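Local coordinates for protein transcription regulator (Haloarcula marismortui ATCC 43049, PDB 3CRJ) that probably binds DNA as a TetR-family transcription regulator, pairing a predicted helix-turn-helix DNA-binding region with an all-helical C-terminal part, at residues Tyr55-Lys58 and Asp59-Leu62; Leu92-Glu95 and Leu96-Pro100; Met137-Ala140 and Val141-Gly145. One frame throughout, in Å; residues are numbered along the deposited sequence.

Contact 1 of 3, residues Tyr55-Lys58 and Asp59-Leu62; sequences YDTK and DDLL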
loop_
_atom_site.group_PDB
_atom_site.type_symbol
_atom_site.label_atom_id
_atom_site.label_comp_id
_atom_site.label_asym_id
_atom_site.label_seq_id
_atom_site.Cartn_x
_atom_site.Cartn_y
_atom_site.Cartn_z
ATOM N N TYR A 55 14.188 25.820 2.623
ATOM C CA TYR A 55 13.918 24.674 3.479
ATOM C C TYR A 55 15.125 24.341 4.352
ATOM O O TYR A 55 16.275 24.391 3.893
ATOM C CB TYR A 55 13.516 23.478 2.628
ATOM C CG TYR A 55 12.504 23.834 1.568
ATOM C CD1 TYR A 55 11.167 24.067 1.901
ATOM C CD2 TYR A 55 12.883 23.953 0.238
ATOM C CE1 TYR A 55 10.241 24.406 0.942
ATOM C CE2 TYR A 55 11.960 24.289 -0.736
ATOM C CZ TYR A 55 10.644 24.516 -0.372
ATOM O OH TYR A 55 9.733 24.852 -1.333
ATOM N N ASP A 56 14.859 23.996 5.607
ATOM C CA ASP A 56 15.920 23.765 6.578
ATOM C C ASP A 56 16.299 22.294 6.638
ATOM O O ASP A 56 17.404 21.943 7.050
ATOM C CB ASP A 56 15.462 24.264 7.944
ATOM C CG ASP A 56 14.284 25.226 7.831
ATOM O OD1 ASP A 56 14.327 26.316 8.463
ATOM O OD2 ASP A 56 13.323 24.884 7.072
ATOM N N THR A 57 15.381 21.439 6.199
ATOM C CA THR A 57 15.533 20.012 6.321
ATOM C C THR A 57 15.081 19.339 5.059
ATOM O O THR A 57 14.228 19.866 4.333
ATOM C CB THR A 57 14.657 19.514 7.446
ATOM O OG1 THR A 57 15.014 20.224 8.632
ATOM C CG2 THR A 57 14.851 18.016 7.685
ATOM N N LYS A 58 15.690 18.184 4.790
ATOM C CA LYS A 58 15.144 17.177 3.881
ATOM C C LYS A 58 13.637 17.024 4.129
ATOM O O LYS A 58 12.850 17.118 3.191
ATOM C CB LYS A 58 15.866 15.835 4.096
ATOM C CG LYS A 58 15.540 14.723 3.098
ATOM C CD LYS A 58 16.413 13.526 3.366
ATOM C CE LYS A 58 15.779 12.224 2.898
ATOM N NZ LYS A 58 16.260 11.029 3.678
ATOM N N ASP A 59 13.248 16.831 5.388
ATOM C CA ASP A 59 11.848 16.624 5.758
ATOM C C ASP A 59 10.928 17.813 5.490
ATOM O O ASP A 59 9.804 17.626 5.020
ATOM C CB ASP A 59 11.719 16.179 7.220
ATOM C CG ASP A 59 12.073 14.715 7.417
ATOM O OD1 ASP A 59 11.970 14.249 8.582
ATOM O OD2 ASP A 59 12.439 14.029 6.416
ATOM N N ASP A 60 11.381 19.025 5.787
ATOM C CA ASP A 60 10.583 20.194 5.449
ATOM C C ASP A 60 10.357 20.220 3.949
ATOM O O ASP A 60 9.253 20.467 3.465
ATOM C CB ASP A 60 11.311 21.475 5.846
ATOM C CG ASP A 60 11.417 21.655 7.345
ATOM O OD1 ASP A 60 11.462 20.631 8.064
ATOM O OD2 ASP A 60 11.477 22.829 7.791
ATOM N N LEU A 61 11.434 19.938 3.221
ATOM C CA LEU A 61 11.453 20.038 1.779
ATOM C C LEU A 61 10.487 19.042 1.159
ATOM O O LEU A 61 9.766 19.378 0.226
ATOM C CB LEU A 61 12.872 19.822 1.271
ATOM C CG LEU A 61 13.108 20.185 -0.190
ATOM C CD1 LEU A 61 14.530 20.630 -0.360
ATOM C CD2 LEU A 61 12.783 19.016 -1.117
ATOM N N LEU A 62 10.452 17.830 1.696
ATOM C CA LEU A 62 9.576 16.802 1.164
ATOM C C LEU A 62 8.119 16.968 1.592
ATOM O O LEU A 62 7.208 16.482 0.924
ATOM C CB LEU A 62 10.108 15.424 1.531
ATOM C CG LEU A 62 11.419 15.004 0.860
ATOM C CD1 LEU A 62 11.884 13.682 1.432
ATOM C CD2 LEU A 62 11.272 14.908 -0.676
#
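Leu62 N donates to Lys58 O at 2.9 Å. One residue earlier, Leu61 N bonds to Thr57 O at 3.0 Å. These are the first bonds of helix 58-78. Thr57 holds the N-cap position, yet its side chain makes no capping bond. With CG2 turned away from the backbone N of its own residue, the Thr57 methyl lies against Asp59 CB, 3.7 Å from CG2. Tyr55 lays one ring face over Leu61 CA, and its CD2 lies 3.8 Å from Leu61 CD1. The two side chains cross at about a right angle. Asp56 and Asp60 are exposed acidic groups one turn apart, with carboxylate planes 60° apart. How close they really come is doubtful at this resolution. Lys58 runs extended alongside Leu62, Lys58 CG to Leu62 CD1 4.2 Å, and its charged end makes a cation-pi contact with Tyr32. Asp59 turns to Lys120 for a salt bridge. The predicted helix-turn-helix motif ends at Tyr55, so this turn leads out of it. Tyr55 rests on helix 12-30, Leu61 reaches both helix 12-30 and helix 37-44, and Leu62 touches Phe123 of helix 121-148.

Contact 2 of 3, residues Leu92-Glu95 and Leu96-Pro100; sequences LLDE and LLVKP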
loop_
_atom_site.group_PDB
_atom_site.type_symbol
_atom_site.label_atom_id
_atom_site.label_comp_id
_atom_site.label_asym_id
_atom_site.label_seq_id
_atom_site.Cartn_x
_atom_site.Cartn_y
_atom_site.Cartn_z
ATOM N N LEU A 92 -12.148 10.391 -13.451
ATOM C CA LEU A 92 -11.397 10.462 -12.194
ATOM C C LEU A 92 -10.620 9.181 -11.967
ATOM O O LEU A 92 -9.425 9.226 -11.684
ATOM C CB LEU A 92 -12.309 10.757 -11.015
ATOM C CG LEU A 92 -12.449 12.244 -10.743
ATOM C CD1 LEU A 92 -12.464 13.041 -12.026
ATOM C CD2 LEU A 92 -13.692 12.514 -9.926
ATOM N N LEU A 93 -11.293 8.040 -12.121
ATOM C CA LEU A 93 -10.617 6.773 -11.994
ATOM C C LEU A 93 -9.458 6.657 -12.958
ATOM O O LEU A 93 -8.403 6.163 -12.564
ATOM C CB LEU A 93 -11.572 5.605 -12.174
ATOM C CG LEU A 93 -12.553 5.553 -11.017
ATOM C CD1 LEU A 93 -13.671 4.545 -11.332
ATOM C CD2 LEU A 93 -11.798 5.270 -9.683
ATOM N N ASP A 94 -9.643 7.099 -14.203
ATOM C CA ASP A 94 -8.540 7.110 -15.153
ATOM C C ASP A 94 -7.405 7.940 -14.612
ATOM O O ASP A 94 -6.269 7.492 -14.583
ATOM C CB ASP A 94 -8.966 7.656 -16.486
ATOM C CG ASP A 94 -9.899 6.738 -17.206
ATOM O OD1 ASP A 94 -10.178 5.621 -16.696
ATOM O OD2 ASP A 94 -10.376 7.157 -18.285
ATOM N N GLU A 95 -7.728 9.128 -14.134
ATOM C CA GLU A 95 -6.732 10.017 -13.576
ATOM C C GLU A 95 -5.918 9.367 -12.453
ATOM O O GLU A 95 -4.700 9.532 -12.385
ATOM C CB GLU A 95 -7.394 11.291 -13.093
ATOM C CG GLU A 95 -6.539 12.485 -13.310
ATOM C CD GLU A 95 -6.229 12.726 -14.781
ATOM O OE1 GLU A 95 -5.038 12.977 -15.093
ATOM O OE2 GLU A 95 -7.168 12.658 -15.621
ATOM N N LEU A 96 -6.576 8.603 -11.600
ATOM C CA LEU A 96 -5.912 8.022 -10.445
ATOM C C LEU A 96 -5.214 6.702 -10.787
ATOM O O LEU A 96 -4.272 6.302 -10.104
ATOM C CB LEU A 96 -6.925 7.785 -9.325
ATOM C CG LEU A 96 -7.568 8.977 -8.625
ATOM C CD1 LEU A 96 -9.029 8.700 -8.301
ATOM C CD2 LEU A 96 -6.778 9.280 -7.385
ATOM N N LEU A 97 -5.665 6.033 -11.844
ATOM C CA LEU A 97 -5.201 4.664 -12.126
ATOM C C LEU A 97 -4.522 4.444 -13.470
ATOM O O LEU A 97 -3.700 3.562 -13.574
ATOM C CB LEU A 97 -6.319 3.632 -11.928
ATOM C CG LEU A 97 -6.407 2.793 -10.650
ATOM C CD1 LEU A 97 -5.534 3.311 -9.541
ATOM C CD2 LEU A 97 -7.846 2.673 -10.200
ATOM N N VAL A 98 -4.846 5.219 -14.497
ATOM C CA VAL A 98 -4.137 5.055 -15.771
ATOM C C VAL A 98 -2.949 6.010 -15.952
ATOM O O VAL A 98 -1.874 5.582 -16.369
ATOM C CB VAL A 98 -5.090 5.047 -16.988
ATOM C CG1 VAL A 98 -6.381 4.353 -16.606
ATOM C CG2 VAL A 98 -5.361 6.454 -17.476
ATOM N N LYS A 99 -3.133 7.287 -15.621
ATOM C CA LYS A 99 -2.041 8.277 -15.705
ATOM C C LYS A 99 -0.746 7.863 -14.979
ATOM O O LYS A 99 0.332 8.039 -15.553
ATOM C CB LYS A 99 -2.486 9.671 -15.211
ATOM C CG LYS A 99 -3.692 10.254 -15.936
ATOM C CD LYS A 99 -3.418 10.568 -17.430
ATOM C CE LYS A 99 -4.570 11.365 -18.092
ATOM N NZ LYS A 99 -5.947 10.897 -17.754
ATOM N N PRO A 100 -0.842 7.329 -13.724
ATOM C CA PRO A 100 0.368 6.976 -12.959
ATOM C C PRO A 100 1.129 5.759 -13.488
ATOM O O PRO A 100 2.179 5.392 -12.910
ATOM C CB PRO A 100 -0.159 6.690 -11.547
ATOM C CG PRO A 100 -1.539 7.223 -11.529
ATOM C CD PRO A 100 -2.044 7.053 -12.926
#
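Asp94 O accepts two sound bonds near the end of helix 85-97. Val98 N meets Asp94 O on a lone pair at 2.7 Å. Leu97 N comes to Asp94 O from above the carbonyl plane at 3.2 Å. A weak third bond arrives from Lys99 N. The tightly packed part is made by Leu92, Leu93, Leu96 and Leu97, all buried. Leu96 N bonds to Leu92 O at 2.9 Å. Leu96 then reaches Val134 of helix 121-148 and Phe73 of helix 58-78, while Leu97 rests on Ile167 of helix 156-176. This is the helical bundle of the C-terminal part of a TetR-family regulator, with leucines turned into its interior. The solvent side is that of Lys99, which is exposed. Its NZ makes a salt bridge to Glu95 OE2 at 3.0 Å, four residues back. NZ approaches from above the carboxylate plane, 46° out of it. Glu95 bends at chi2 (61°) and Lys99 at chi2 and chi4, which lets the two ends meet. A separate edge faces helix 181-198. There Asp94 and Val98 lie side by side, Asp94 CB to Val98 CG2 3.9 Å, and Asp94 OD1 forms a salt bridge with Arg187.

Contact 3 of 3, residues Met137-Ala140 and Val141-Gly145; sequences MLKA and VINHG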
loop_
_atom_site.group_PDB
_atom_site.type_symbol
_atom_site.label_atom_id
_atom_site.label_comp_id
_atom_site.label_asym_id
_atom_site.label_seq_id
_atom_site.Cartn_x
_atom_site.Cartn_y
_atom_site.Cartn_z
HETATM N N MSE A 137 -13.598 14.377 -3.971
HETATM C CA MSE A 137 -13.973 14.414 -5.383
HETATM C C MSE A 137 -14.671 13.141 -5.866
HETATM O O MSE A 137 -15.478 13.191 -6.784
HETATM C CB MSE A 137 -12.773 14.714 -6.257
HETATM C CG MSE A 137 -11.783 13.613 -6.236
HETATM SE SE MSE A 137 -10.422 13.843 -7.561
HETATM C CE MSE A 137 -10.403 11.991 -8.092
ATOM N N LEU A 138 -14.378 12.014 -5.237
ATOM C CA LEU A 138 -15.039 10.762 -5.584
ATOM C C LEU A 138 -16.453 10.656 -5.017
ATOM O O LEU A 138 -17.404 10.386 -5.757
ATOM C CB LEU A 138 -14.200 9.580 -5.114
ATOM C CG LEU A 138 -13.063 9.201 -6.066
ATOM C CD1 LEU A 138 -12.292 8.038 -5.468
ATOM C CD2 LEU A 138 -13.592 8.861 -7.432
ATOM N N LYS A 139 -16.602 10.879 -3.713
ATOM C CA LYS A 139 -17.925 10.991 -3.126
ATOM C C LYS A 139 -18.845 12.011 -3.816
ATOM O O LYS A 139 -20.039 11.749 -4.004
ATOM C CB LYS A 139 -17.825 11.319 -1.662
ATOM C CG LYS A 139 -19.077 10.973 -0.901
ATOM C CD LYS A 139 -18.761 10.859 0.565
ATOM C CE LYS A 139 -18.419 12.224 1.176
ATOM N NZ LYS A 139 -19.572 13.134 1.167
ATOM N N ALA A 140 -18.283 13.147 -4.221
ATOM C CA ALA A 140 -19.053 14.183 -4.909
ATOM C C ALA A 140 -19.659 13.738 -6.225
ATOM O O ALA A 140 -20.762 14.124 -6.527
ATOM C CB ALA A 140 -18.226 15.456 -5.112
ATOM N N VAL A 141 -18.967 12.923 -7.011
ATOM C CA VAL A 141 -19.551 12.562 -8.294
ATOM C C VAL A 141 -20.563 11.444 -8.068
ATOM O O VAL A 141 -21.633 11.420 -8.697
ATOM C CB VAL A 141 -18.516 12.271 -9.392
ATOM C CG1 VAL A 141 -17.560 11.181 -8.968
ATOM C CG2 VAL A 141 -19.219 11.905 -10.696
ATOM N N ILE A 142 -20.251 10.572 -7.111
ATOM C CA ILE A 142 -21.191 9.531 -6.697
ATOM C C ILE A 142 -22.479 10.133 -6.164
ATOM O O ILE A 142 -23.592 9.634 -6.431
ATOM C CB ILE A 142 -20.581 8.568 -5.653
ATOM C CG1 ILE A 142 -19.478 7.717 -6.310
ATOM C CG2 ILE A 142 -21.689 7.687 -5.040
ATOM C CD1 ILE A 142 -18.703 6.822 -5.343
ATOM N N ASN A 143 -22.353 11.218 -5.414
ATOM C CA ASN A 143 -23.557 11.845 -4.898
ATOM C C ASN A 143 -24.354 12.465 -6.020
ATOM O O ASN A 143 -25.567 12.330 -6.049
ATOM C CB ASN A 143 -23.238 12.845 -3.786
ATOM C CG ASN A 143 -23.196 12.189 -2.407
ATOM O OD1 ASN A 143 -23.929 11.235 -2.143
ATOM N ND2 ASN A 143 -22.339 12.698 -1.522
ATOM N N HIS A 144 -23.673 13.129 -6.948
ATOM C CA HIS A 144 -24.332 13.782 -8.086
ATOM C C HIS A 144 -25.196 12.819 -8.920
ATOM O O HIS A 144 -26.347 13.136 -9.260
ATOM C CB HIS A 144 -23.287 14.462 -8.967
ATOM C CG HIS A 144 -23.857 15.196 -10.137
ATOM N ND1 HIS A 144 -24.806 16.189 -10.008
ATOM C CD2 HIS A 144 -23.587 15.109 -11.458
ATOM C CE1 HIS A 144 -25.102 16.676 -11.198
ATOM N NE2 HIS A 144 -24.373 16.042 -12.096
ATOM N N GLY A 145 -24.623 11.652 -9.234
ATOM C CA GLY A 145 -25.301 10.630 -9.987
ATOM C C GLY A 145 -26.472 10.036 -9.242
ATOM O O GLY A 145 -27.509 9.753 -9.846
#
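Asn143 folds over the carbonyl of Lys139, one helical turn back. Asn143 N donates to Lys139 O at 2.8 Å. From there the side chain climbs past the same oxygen. Asn143 CB lies 3.4 Å from Lys139 O. CG stays close to it as well. At the tip, Asn143 ND2 is 3.5 Å from Lys139 O. The other neighbour of Asn143 ND2 is the lysine stem, with Lys139 CG 3.7 Å away. The two side chains lie side by side and point the same way. Lys139 leaves its helix with CG anti to the backbone N, then bends at its third and fourth torsions (69° and 66°). The bends bring Lys139 NZ back to 3.9 Å from Asn143 ND2. Both nitrogens are donors, so this is proximity and not a bond. Lys139 also touches Glu157 and Thr160 of helix 156-176, and Asn143 touches Ala156.

Leu138 O serves the neighbouring turn. Ile142 N bonds to Leu138 O at 3.2 Å and almost straight, at 170°. Val141 N adds a weak bond to the same oxygen. Val141 CG1 sits between its own backbone N and carbonyl carbon, and this places the methyl beside Leu138 O. His144 N donates to Ala140 O, while its ring leads away from residues 137-140 to a weak hydrogen bond with Thr83.

Met137, present as selenomethionine, and Leu138 are buried and pack between them on helices 58-78, 85-97 and 156-176. Mostly i to i+4 bonding, with one flank buried and the other partly exposed, is typical of an amphipathic helix in the all-helical bundle of a TetR-family C-terminal part.

How the contacts relate
Contact 1 stands apart from the other two. Its centre is about 29 Å from that of contact 2 and about 36 Å from that of contact 3, on the opposite side of the chain's centre. All three are partly buried. Contact 1 opens a helix beside the DNA-binding region, and its acidic pair lies at the surface. Contacts 2 and 3 belong to the C-terminal part, and each has a buried flank and a more exposed one. They touch: Leu92 and Leu96 both meet Met137, which joins helices 85-97 and 121-148. Contact 2 lies nearest the chain's centre and adds a salt bridge across its turn. Contact 3 has no such charge pair between its segments.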